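Local coordinates for protein kojibiose phosphorylase (Gut metagenome, PDB 6W0P) that is a glycoside hydrolase family 65 phosphorylase with an N-terminal domain, a central catalytic domain and a C-terminal domain rich in beta strands, at residues L683-L692 with F705-V716. Sequence-based numbering, arbitrary orientation.
Sequences LMIKNDILNL and FKITFKNHLLTV
Phe709 buries more surface here than any other residue, its ring lying between Ile685 CD1 and Lys710 CG. The Ile685 methyl sits over the middle of one face, 3.9 Å from the centroid and 12° off the ring normal, a CH-pi contact; CG of Lys710 covers the opposite face. A flat aromatic suits this place because both faces can take a C-H. The side chains of Leu690 and Phe709 run past each other in opposite senses, Leu690 CD1 meeting the ring obliquely, 3.9 Å from Phe709 CD2. With CG of Phe709 anti to the backbone N (chi1 -178°), the ring extends toward hairpin 683-692. The same Leu690 CD1 is also a knob between Ile707 and Leu714, coming 4.0 Å from Leu714 CD1. Branched aliphatics suit these places because their methyls fill the hollows between neighbouring side chains. Leu683 and Ile707 meet tip to tip, CD1 to CD1. Leu692 forks: CD1 meets Val716 CG2 at 3.9 Å, while CD2 lies at the edge of the Phe705 ring, near its plane.

Segments 683-692 and 705-716 are beta hairpins from two different sheets of the C-terminal domain, each closed by a type I' turn. Helix 666-680 borders this core through Val677 and Trp673, which touch Phe705 and Ile707.

At the turns, long, flexible Lys710 bends at its last torsion (chi4 -89°) and bonds OD2 of short Asp688, whose positive phi fits the turn, through NZ at 2.7 Å, from above the carboxylate plane. Apolar burial and shape thus hold the hairpins without backbone hydrogen bonds between them, while the exposed salt bridge, probably weakened by water, ties the turns together.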
ATOM      1  N   LEU A 683      17.176  33.717  18.841  1.00 30.97           N
ATOM      2  CA  LEU A 683      17.316  33.028  20.145  1.00 31.68           C
ATOM      3  C   LEU A 683      18.081  31.702  19.973  1.00 31.85           C
ATOM      4  O   LEU A 683      17.808  30.940  19.030  1.00 29.97           O
ATOM      5  CB  LEU A 683      15.930  32.796  20.748  1.00 31.77           C
ATOM      6  CG  LEU A 683      15.928  31.891  21.978  1.00 31.33           C
ATOM      7  CD1 LEU A 683      16.579  32.579  23.151  1.00 31.24           C
ATOM      8  CD2 LEU A 683      14.510  31.471  22.318  1.00 30.76           C
ATOM      9  N   MET A 684      19.035  31.461  20.864  1.00 33.88           N
ATOM     10  CA  MET A 684      19.826  30.211  20.935  1.00 36.00           C
ATOM     11  C   MET A 684      20.471  30.131  22.323  1.00 35.92           C
ATOM     12  O   MET A 684      21.017  31.160  22.814  1.00 35.85           O
ATOM     13  CB  MET A 684      20.880  30.212  19.819  1.00 38.83           C
ATOM     14  CG  MET A 684      21.772  28.990  19.763  1.00 42.13           C
ATOM     15  SD  MET A 684      23.057  29.092  18.443  1.00 47.60           S
ATOM     16  CE  MET A 684      24.129  30.397  19.038  1.00 47.56           C
ATOM     17  N   ILE A 685      20.393  28.963  22.956  1.00 36.07           N
ATOM     18  CA  ILE A 685      21.155  28.646  24.201  1.00 37.34           C
ATOM     19  C   ILE A 685      22.450  27.937  23.794  1.00 38.61           C
ATOM     20  O   ILE A 685      22.376  26.860  23.218  1.00 38.74           O
ATOM     21  CB  ILE A 685      20.333  27.781  25.173  1.00 37.35           C
ATOM     22  CG1 ILE A 685      18.919  28.321  25.385  1.00 36.91           C
ATOM     23  CG2 ILE A 685      21.082  27.579  26.489  1.00 37.75           C
ATOM     24  CD1 ILE A 685      18.856  29.701  25.990  1.00 37.23           C
ATOM     25  N   LYS A 686      23.597  28.527  24.095  1.00 41.90           N
ATOM     26  CA  LYS A 686      24.938  27.926  23.852  1.00 44.90           C
ATOM     27  C   LYS A 686      25.735  27.949  25.161  1.00 43.45           C
ATOM     28  O   LYS A 686      25.788  29.037  25.799  1.00 40.80           O
ATOM     29  CB  LYS A 686      25.675  28.686  22.745  1.00 48.06           C
ATOM     30  CG  LYS A 686      26.840  27.927  22.134  1.00 51.56           C
ATOM     31  CD  LYS A 686      27.517  28.672  20.987  1.00 55.65           C
ATOM     32  CE  LYS A 686      28.657  27.878  20.373  1.00 58.61           C
ATOM     33  NZ  LYS A 686      29.647  28.761  19.704  1.00 61.79           N
ATOM     34  N   ASN A 687      26.309  26.793  25.527  1.00 43.47           N
ATOM     35  CA  ASN A 687      27.029  26.552  26.805  1.00 43.80           C
ATOM     36  C   ASN A 687      26.214  27.172  27.940  1.00 43.40           C
ATOM     37  O   ASN A 687      26.810  27.870  28.781  1.00 42.99           O
ATOM     38  CB  ASN A 687      28.455  27.118  26.772  1.00 44.87           C
ATOM     39  CG  ASN A 687      29.249  26.593  25.592  1.00 46.37           C
ATOM     40  OD1 ASN A 687      29.117  25.427  25.215  1.00 44.86           O
ATOM     41  ND2 ASN A 687      30.083  27.439  25.003  1.00 46.57           N
ATOM     42  N   ASP A 688      24.888  26.985  27.920  1.00 42.49           N
ATOM     43  CA  ASP A 688      23.986  27.365  29.040  1.00 41.35           C
ATOM     44  C   ASP A 688      23.938  28.894  29.204  1.00 39.76           C
ATOM     45  O   ASP A 688      23.646  29.348  30.321  1.00 39.08           O
ATOM     46  CB  ASP A 688      24.452  26.673  30.327  1.00 41.91           C
ATOM     47  CG  ASP A 688      23.351  26.569  31.355  1.00 42.27           C
ATOM     48  OD1 ASP A 688      22.222  26.303  30.937  1.00 42.93           O
ATOM     49  OD2 ASP A 688      23.627  26.778  32.551  1.00 41.50           O
ATOM     50  N   ILE A 689      24.213  29.645  28.128  1.00 38.47           N
ATOM     51  CA  ILE A 689      24.127  31.135  28.050  1.00 37.95           C
ATOM     52  C   ILE A 689      23.101  31.468  26.966  1.00 36.63           C
ATOM     53  O   ILE A 689      23.259  30.982  25.833  1.00 35.56           O
ATOM     54  CB  ILE A 689      25.480  31.791  27.693  1.00 38.98           C
ATOM     55  CG1 ILE A 689      26.665  31.331  28.556  1.00 40.34           C
ATOM     56  CG2 ILE A 689      25.334  33.295  27.665  1.00 38.91           C
ATOM     57  CD1 ILE A 689      26.655  31.830  29.979  1.00 41.58           C
ATOM     58  N   LEU A 690      22.120  32.313  27.274  1.00 35.52           N
ATOM     59  CA  LEU A 690      21.134  32.777  26.275  1.00 34.30           C
ATOM     60  C   LEU A 690      21.814  33.757  25.313  1.00 33.29           C
ATOM     61  O   LEU A 690      22.404  34.748  25.793  1.00 33.53           O
ATOM     62  CB  LEU A 690      19.947  33.421  27.001  1.00 34.48           C
ATOM     63  CG  LEU A 690      18.774  33.817  26.112  1.00 33.72           C
ATOM     64  CD1 LEU A 690      17.469  33.337  26.718  1.00 33.91           C
ATOM     65  CD2 LEU A 690      18.736  35.314  25.903  1.00 34.11           C
ATOM     66  N   ASN A 691      21.671  33.487  24.016  1.00 31.87           N
ATOM     67  CA  ASN A 691      22.133  34.328  22.892  1.00 31.89           C
ATOM     68  C   ASN A 691      20.921  34.911  22.156  1.00 31.49           C
ATOM     69  O   ASN A 691      19.910  34.199  21.980  1.00 30.25           O
ATOM     70  CB  ASN A 691      22.987  33.542  21.890  1.00 32.30           C
ATOM     71  CG  ASN A 691      24.378  33.179  22.380  1.00 32.41           C
ATOM     72  OD1 ASN A 691      25.352  33.585  21.768  1.00 32.50           O
ATOM     73  ND2 ASN A 691      24.478  32.418  23.462  1.00 32.29           N
ATOM     74  N   LEU A 692      21.055  36.160  21.707  1.00 31.69           N
ATOM     75  CA  LEU A 692      20.121  36.853  20.781  1.00 32.02           C
ATOM     76  C   LEU A 692      20.947  37.494  19.666  1.00 32.59           C
ATOM     77  O   LEU A 692      22.071  37.933  19.969  1.00 32.74           O
ATOM     78  CB  LEU A 692      19.348  37.933  21.545  1.00 32.16           C
ATOM     79  CG  LEU A 692      18.450  37.436  22.679  1.00 31.88           C
ATOM     80  CD1 LEU A 692      17.865  38.618  23.451  1.00 32.11           C
ATOM     81  CD2 LEU A 692      17.341  36.565  22.133  1.00 31.63           C
ATOM     82  N   PHE A 705       8.850  40.278  21.959  1.00 27.96           N
ATOM     83  CA  PHE A 705       8.503  38.929  22.457  1.00 28.03           C
ATOM     84  C   PHE A 705       8.938  38.806  23.914  1.00 28.55           C
ATOM     85  O   PHE A 705       9.769  39.620  24.360  1.00 28.71           O
ATOM     86  CB  PHE A 705       9.095  37.829  21.579  1.00 27.22           C
ATOM     87  CG  PHE A 705      10.597  37.756  21.507  1.00 27.42           C
ATOM     88  CD1 PHE A 705      11.319  36.997  22.414  1.00 27.53           C
ATOM     89  CD2 PHE A 705      11.277  38.352  20.459  1.00 27.46           C
ATOM     90  CE1 PHE A 705      12.701  36.912  22.323  1.00 27.78           C
ATOM     91  CE2 PHE A 705      12.659  38.267  20.372  1.00 27.82           C
ATOM     92  CZ  PHE A 705      13.365  37.545  21.301  1.00 27.75           C
ATOM     93  N   LYS A 706       8.320  37.859  24.629  1.00 28.70           N
ATOM     94  CA  LYS A 706       8.581  37.532  26.049  1.00 29.19           C
ATOM     95  C   LYS A 706       8.836  36.029  26.162  1.00 29.21           C
ATOM     96  O   LYS A 706       8.063  35.238  25.551  1.00 29.78           O
ATOM     97  CB  LYS A 706       7.409  37.965  26.921  1.00 29.57           C
ATOM     98  CG  LYS A 706       7.175  39.470  26.985  1.00 30.89           C
ATOM     99  CD  LYS A 706       5.990  39.819  27.850  1.00 31.28           C
ATOM    100  CE  LYS A 706       5.642  41.286  27.863  1.00 32.76           C
ATOM    101  NZ  LYS A 706       6.436  42.009  28.883  1.00 33.85           N
ATOM    102  N   ILE A 707       9.884  35.670  26.899  1.00 29.10           N
ATOM    103  CA  ILE A 707      10.342  34.283  27.175  1.00 28.89           C
ATOM    104  C   ILE A 707      10.936  34.247  28.582  1.00 29.52           C
ATOM    105  O   ILE A 707      11.394  35.291  29.095  1.00 30.67           O
ATOM    106  CB  ILE A 707      11.372  33.772  26.146  1.00 28.62           C
ATOM    107  CG1 ILE A 707      12.639  34.626  26.117  1.00 28.93           C
ATOM    108  CG2 ILE A 707      10.749  33.637  24.773  1.00 28.57           C
ATOM    109  CD1 ILE A 707      13.658  34.176  25.098  1.00 28.91           C
ATOM    110  N   THR A 708      10.933  33.068  29.173  1.00 29.73           N
ATOM    111  CA  THR A 708      11.452  32.812  30.535  1.00 30.46           C
ATOM    112  C   THR A 708      12.593  31.803  30.431  1.00 30.40           C
ATOM    113  O   THR A 708      12.389  30.706  29.862  1.00 30.06           O
ATOM    114  CB  THR A 708      10.343  32.325  31.471  1.00 30.36           C
ATOM    115  OG1 THR A 708       9.394  33.393  31.504  1.00 30.25           O
ATOM    116  CG2 THR A 708      10.838  31.976  32.863  1.00 30.89           C
ATOM    117  N   PHE A 709      13.741  32.188  30.965  1.00 30.49           N
ATOM    118  CA  PHE A 709      14.931  31.335  31.088  1.00 31.24           C
ATOM    119  C   PHE A 709      15.534  31.569  32.470  1.00 31.25           C
ATOM    120  O   PHE A 709      15.718  32.764  32.860  1.00 30.68           O
ATOM    121  CB  PHE A 709      15.882  31.670  29.942  1.00 31.91           C
ATOM    122  CG  PHE A 709      17.124  30.826  29.921  1.00 32.30           C
ATOM    123  CD1 PHE A 709      17.033  29.456  29.787  1.00 33.05           C
ATOM    124  CD2 PHE A 709      18.375  31.401  29.999  1.00 33.55           C
ATOM    125  CE1 PHE A 709      18.175  28.667  29.742  1.00 33.39           C
ATOM    126  CE2 PHE A 709      19.520  30.609  29.968  1.00 34.18           C
ATOM    127  CZ  PHE A 709      19.416  29.244  29.845  1.00 33.69           C
ATOM    128  N   LYS A 710      15.851  30.475  33.155  1.00 31.71           N
ATOM    129  CA  LYS A 710      16.439  30.460  34.518  1.00 33.09           C
ATOM    130  C   LYS A 710      15.633  31.386  35.434  1.00 33.39           C
ATOM    131  O   LYS A 710      16.242  32.200  36.153  1.00 33.00           O
ATOM    132  CB  LYS A 710      17.901  30.889  34.473  1.00 33.90           C
ATOM    133  CG  LYS A 710      18.831  29.953  33.715  1.00 34.88           C
ATOM    134  CD  LYS A 710      20.279  30.195  34.107  1.00 35.85           C
ATOM    135  CE  LYS A 710      21.289  29.551  33.189  1.00 36.38           C
ATOM    136  NZ  LYS A 710      21.609  28.181  33.636  1.00 37.07           N
ATOM    137  N   ASN A 711      14.308  31.247  35.372  1.00 33.76           N
ATOM    138  CA  ASN A 711      13.284  31.942  36.197  1.00 34.32           C
ATOM    139  C   ASN A 711      13.336  33.442  35.931  1.00 34.45           C
ATOM    140  O   ASN A 711      12.833  34.181  36.794  1.00 35.77           O
ATOM    141  CB  ASN A 711      13.452  31.650  37.687  1.00 36.39           C
ATOM    142  CG  ASN A 711      13.236  30.191  38.026  1.00 37.42           C
ATOM    143  OD1 ASN A 711      12.303  29.566  37.533  1.00 40.45           O
ATOM    144  ND2 ASN A 711      14.092  29.627  38.854  1.00 38.28           N
ATOM    145  N   HIS A 712      13.920  33.878  34.803  1.00 33.55           N
ATOM    146  CA  HIS A 712      13.897  35.301  34.384  1.00 33.21           C
ATOM    147  C   HIS A 712      12.860  35.476  33.285  1.00 32.98           C
ATOM    148  O   HIS A 712      13.088  34.959  32.186  1.00 33.22           O
ATOM    149  CB  HIS A 712      15.254  35.798  33.888  1.00 33.37           C
ATOM    150  CG  HIS A 712      16.368  35.667  34.865  1.00 33.33           C
ATOM    151  ND1 HIS A 712      16.531  36.547  35.901  1.00 33.85           N
ATOM    152  CD2 HIS A 712      17.388  34.784  34.937  1.00 33.18           C
ATOM    153  CE1 HIS A 712      17.604  36.203  36.591  1.00 34.45           C
ATOM    154  NE2 HIS A 712      18.145  35.123  36.022  1.00 33.98           N
ATOM    155  N   LEU A 713      11.792  36.209  33.581  1.00 32.62           N
ATOM    156  CA  LEU A 713      10.813  36.617  32.560  1.00 32.60           C
ATOM    157  C   LEU A 713      11.404  37.770  31.758  1.00 31.60           C
ATOM    158  O   LEU A 713      11.443  38.894  32.290  1.00 32.47           O
ATOM    159  CB  LEU A 713       9.496  37.015  33.225  1.00 33.05           C
ATOM    160  CG  LEU A 713       8.405  37.486  32.255  1.00 33.42           C
ATOM    161  CD1 LEU A 713       8.268  36.518  31.079  1.00 33.21           C
ATOM    162  CD2 LEU A 713       7.068  37.647  32.981  1.00 32.82           C
ATOM    163  N   LEU A 714      11.850  37.489  30.539  1.00 30.72           N
ATOM    164  CA  LEU A 714      12.573  38.459  29.666  1.00 30.26           C
ATOM    165  C   LEU A 714      11.620  39.088  28.652  1.00 29.52           C
ATOM    166  O   LEU A 714      10.891  38.329  27.979  1.00 29.03           O
ATOM    167  CB  LEU A 714      13.685  37.734  28.914  1.00 30.38           C
ATOM    168  CG  LEU A 714      14.704  37.027  29.781  1.00 30.80           C
ATOM    169  CD1 LEU A 714      15.523  36.077  28.937  1.00 31.42           C
ATOM    170  CD2 LEU A 714      15.593  38.033  30.499  1.00 31.20           C
ATOM    171  N   THR A 715      11.698  40.412  28.513  1.00 29.57           N
ATOM    172  CA  THR A 715      11.058  41.215  27.445  1.00 29.21           C
ATOM    173  C   THR A 715      12.140  41.763  26.513  1.00 29.50           C
ATOM    174  O   THR A 715      13.039  42.477  26.985  1.00 29.26           O
ATOM    175  CB  THR A 715      10.209  42.355  28.014  1.00 29.44           C
ATOM    176  OG1 THR A 715       9.230  41.824  28.909  1.00 29.44           O
ATOM    177  CG2 THR A 715       9.514  43.150  26.936  1.00 29.51           C
ATOM    178  N   VAL A 716      12.009  41.436  25.231  1.00 29.28           N
ATOM    179  CA  VAL A 716      12.943  41.791  24.148  1.00 29.77           C
ATOM    180  C   VAL A 716      12.143  42.583  23.134  1.00 30.58           C
ATOM    181  O   VAL A 716      11.289  41.986  22.494  1.00 29.65           O
ATOM    182  CB  VAL A 716      13.594  40.553  23.512  1.00 29.59           C
ATOM    183  CG1 VAL A 716      14.548  40.963  22.408  1.00 29.30           C
ATOM    184  CG2 VAL A 716      14.294  39.668  24.534  1.00 29.70           C
TER